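Local coordinates for protein polysaccharide Lyase Family 6 (Bacteroides cellulosilyticus, PDB 6QPS) that probably cleaves mannuronic acid-rich alginate as a calcium-binding polysaccharide lyase of family 6, at residues 308-313 with 353-358. Residues are numbered along the deposited sequence; the frame is centred on the assembly and turned at random.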
loop_
_atom_site.group_PDB
_atom_site.type_symbol
_atom_site.label_atom_id
_atom_site.label_comp_id
_atom_site.label_asym_id
_atom_site.label_seq_id
_atom_site.Cartn_x
_atom_site.Cartn_y
_atom_site.Cartn_z
ATOM N N LYS A 308 13.021 -10.741 4.411
ATOM C CA LYS A 308 13.527 -12.102 4.245
ATOM C C LYS A 308 13.347 -12.637 2.827
ATOM O O LYS A 308 12.240 -12.634 2.283
ATOM C CB LYS A 308 12.813 -13.050 5.241
ATOM C CG LYS A 308 13.275 -14.500 5.199
ATOM C CD LYS A 308 12.431 -15.433 6.072
ATOM C CE LYS A 308 13.081 -16.796 6.204
ATOM N NZ LYS A 308 12.158 -17.782 6.846
ATOM N N ASP A 309 14.428 -13.218 2.285
ATOM C CA ASP A 309 14.391 -14.000 1.052
ATOM C C ASP A 309 13.729 -13.243 -0.099
ATOM O O ASP A 309 12.932 -13.815 -0.848
ATOM C CB ASP A 309 13.667 -15.338 1.250
ATOM C CG ASP A 309 14.374 -16.286 2.204
ATOM O OD1 ASP A 309 15.609 -16.159 2.432
ATOM O OD2 ASP A 309 13.677 -17.197 2.722
ATOM N N VAL A 310 14.053 -11.955 -0.260
ATOM C CA VAL A 310 13.594 -11.200 -1.431
ATOM C C VAL A 310 14.727 -11.165 -2.448
ATOM O O VAL A 310 15.898 -11.068 -2.075
ATOM C CB VAL A 310 13.091 -9.783 -1.090
ATOM C CG1 VAL A 310 11.890 -9.875 -0.153
ATOM C CG2 VAL A 310 14.175 -8.909 -0.473
ATOM N N ARG A 311 14.390 -11.218 -3.736
ATOM C CA ARG A 311 15.410 -11.448 -4.752
ATOM C C ARG A 311 15.812 -10.231 -5.573
ATOM O O ARG A 311 16.889 -10.262 -6.184
ATOM C CB ARG A 311 14.990 -12.590 -5.678
ATOM C CG ARG A 311 15.048 -13.938 -4.964
ATOM C CD ARG A 311 16.455 -14.557 -4.911
ATOM N NE ARG A 311 17.474 -13.693 -4.310
ATOM C CZ ARG A 311 17.643 -13.501 -3.000
ATOM N NH1 ARG A 311 16.872 -14.099 -2.107
ATOM N NH2 ARG A 311 18.593 -12.686 -2.574
ATOM N N SER A 312 15.013 -9.166 -5.591
ATOM C CA SER A 312 15.391 -7.973 -6.343
ATOM C C SER A 312 16.315 -7.048 -5.560
ATOM O O SER A 312 17.410 -6.721 -6.026
ATOM C CB SER A 312 14.139 -7.235 -6.816
ATOM O OG SER A 312 14.480 -6.014 -7.454
ATOM N N PHE A 313 15.863 -6.559 -4.415
ATOM C CA PHE A 313 16.687 -5.787 -3.483
ATOM C C PHE A 313 16.031 -5.933 -2.117
ATOM O O PHE A 313 14.806 -6.050 -2.024
ATOM C CB PHE A 313 16.859 -4.284 -3.836
ATOM C CG PHE A 313 15.561 -3.554 -3.971
ATOM C CD1 PHE A 313 14.914 -3.032 -2.877
ATOM C CD2 PHE A 313 14.964 -3.416 -5.216
ATOM C CE1 PHE A 313 13.698 -2.421 -3.027
ATOM C CE2 PHE A 313 13.757 -2.786 -5.356
ATOM C CZ PHE A 313 13.119 -2.310 -4.257
ATOM N N LEU A 353 17.641 -10.503 5.818
ATOM C CA LEU A 353 17.983 -11.918 5.862
ATOM C C LEU A 353 17.906 -12.504 4.458
ATOM O O LEU A 353 16.826 -12.532 3.845
ATOM C CB LEU A 353 17.037 -12.634 6.829
ATOM C CG LEU A 353 17.221 -14.130 6.989
ATOM C CD1 LEU A 353 18.628 -14.495 7.478
ATOM C CD2 LEU A 353 16.176 -14.726 7.913
ATOM N N ASN A 354 19.047 -12.969 3.950
ATOM C CA ASN A 354 19.140 -13.392 2.556
ATOM C C ASN A 354 18.448 -12.378 1.632
ATOM O O ASN A 354 17.722 -12.745 0.702
ATOM C CB ASN A 354 18.591 -14.800 2.374
ATOM C CG ASN A 354 18.830 -15.330 1.001
ATOM O OD1 ASN A 354 19.885 -15.087 0.389
ATOM N ND2 ASN A 354 17.862 -16.095 0.493
ATOM N N SER A 355 18.717 -11.091 1.886
ATOM C CA SER A 355 18.173 -9.971 1.128
ATOM C C SER A 355 19.245 -8.889 1.006
ATOM O O SER A 355 19.914 -8.556 1.984
ATOM C CB SER A 355 16.949 -9.399 1.869
ATOM O OG SER A 355 15.942 -10.399 2.037
ATOM N N SER A 356 19.388 -8.323 -0.194
ATOM C CA SER A 356 20.553 -7.501 -0.521
ATOM C C SER A 356 20.466 -6.072 0.050
ATOM O O SER A 356 19.388 -5.538 0.369
ATOM C CB SER A 356 20.686 -7.368 -2.036
ATOM O OG SER A 356 19.660 -6.482 -2.481
ATOM N N LEU A 357 21.640 -5.430 0.119
ATOM C CA LEU A 357 21.774 -3.987 0.348
ATOM C C LEU A 357 22.375 -3.398 -0.922
ATOM O O LEU A 357 23.457 -3.819 -1.340
ATOM C CB LEU A 357 22.689 -3.693 1.541
ATOM C CG LEU A 357 22.234 -4.278 2.872
ATOM C CD1 LEU A 357 23.308 -4.029 3.948
ATOM C CD2 LEU A 357 20.898 -3.753 3.326
ATOM N N GLU A 358 21.699 -2.410 -1.520
ATOM C CA GLU A 358 22.165 -1.793 -2.758
ATOM C C GLU A 358 22.186 -0.286 -2.539
ATOM O O GLU A 358 21.123 0.329 -2.397
ATOM C CB GLU A 358 21.241 -2.176 -3.920
ATOM C CG GLU A 358 21.656 -1.593 -5.236
ATOM C CD GLU A 358 20.765 -2.039 -6.393
ATOM O OE1 GLU A 358 20.211 -3.173 -6.376
ATOM O OE2 GLU A 358 20.624 -1.230 -7.330
HETATM O O HOH W 1 17.903 -9.281 -2.515
HETATM O O HOH W 2 21.035 -12.499 -0.552
HETATM O O HOH W 3 19.891 -5.874 -5.160
#
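K308 and L353 pair as parallel strand ends, and beyond them the two chains turn together, D309 and N354 both taking left-handed backbone angles. D309 N donates to L353 O at 2.9 Å; that carbonyl also receives S355 OG, which approaches from above its plane. Past this turn water replaces direct backbone pairing, one molecule joining V310 O to S356 N, and a second lies within bonding distance of S312 O, S356 OG and E358 OE1. The turn is tied by side chains. N354 has CG anti to its N (chi1 -173°), which carries the amide across to D309, where ND2 meets OD1 at 3.0 Å from above the carboxylate, the two planes 74° apart. Replacing N354 by alanine is likely to leave D309 OD1 without this amide donor. In one of its two conformers, R311 bends at chi2 and chi3 and turns its guanidinium edge to N354 O, NH1 lying 3.2 Å away and NH2 bonding weakly; the alternative makes this grip less certain. Alongside, K308 CG packs 4.0 Å from L353 CD2, while K308 NZ forms a salt bridge with E437. Successive coils of the parallel beta-helix are thus joined at this turn by polar side chains and water.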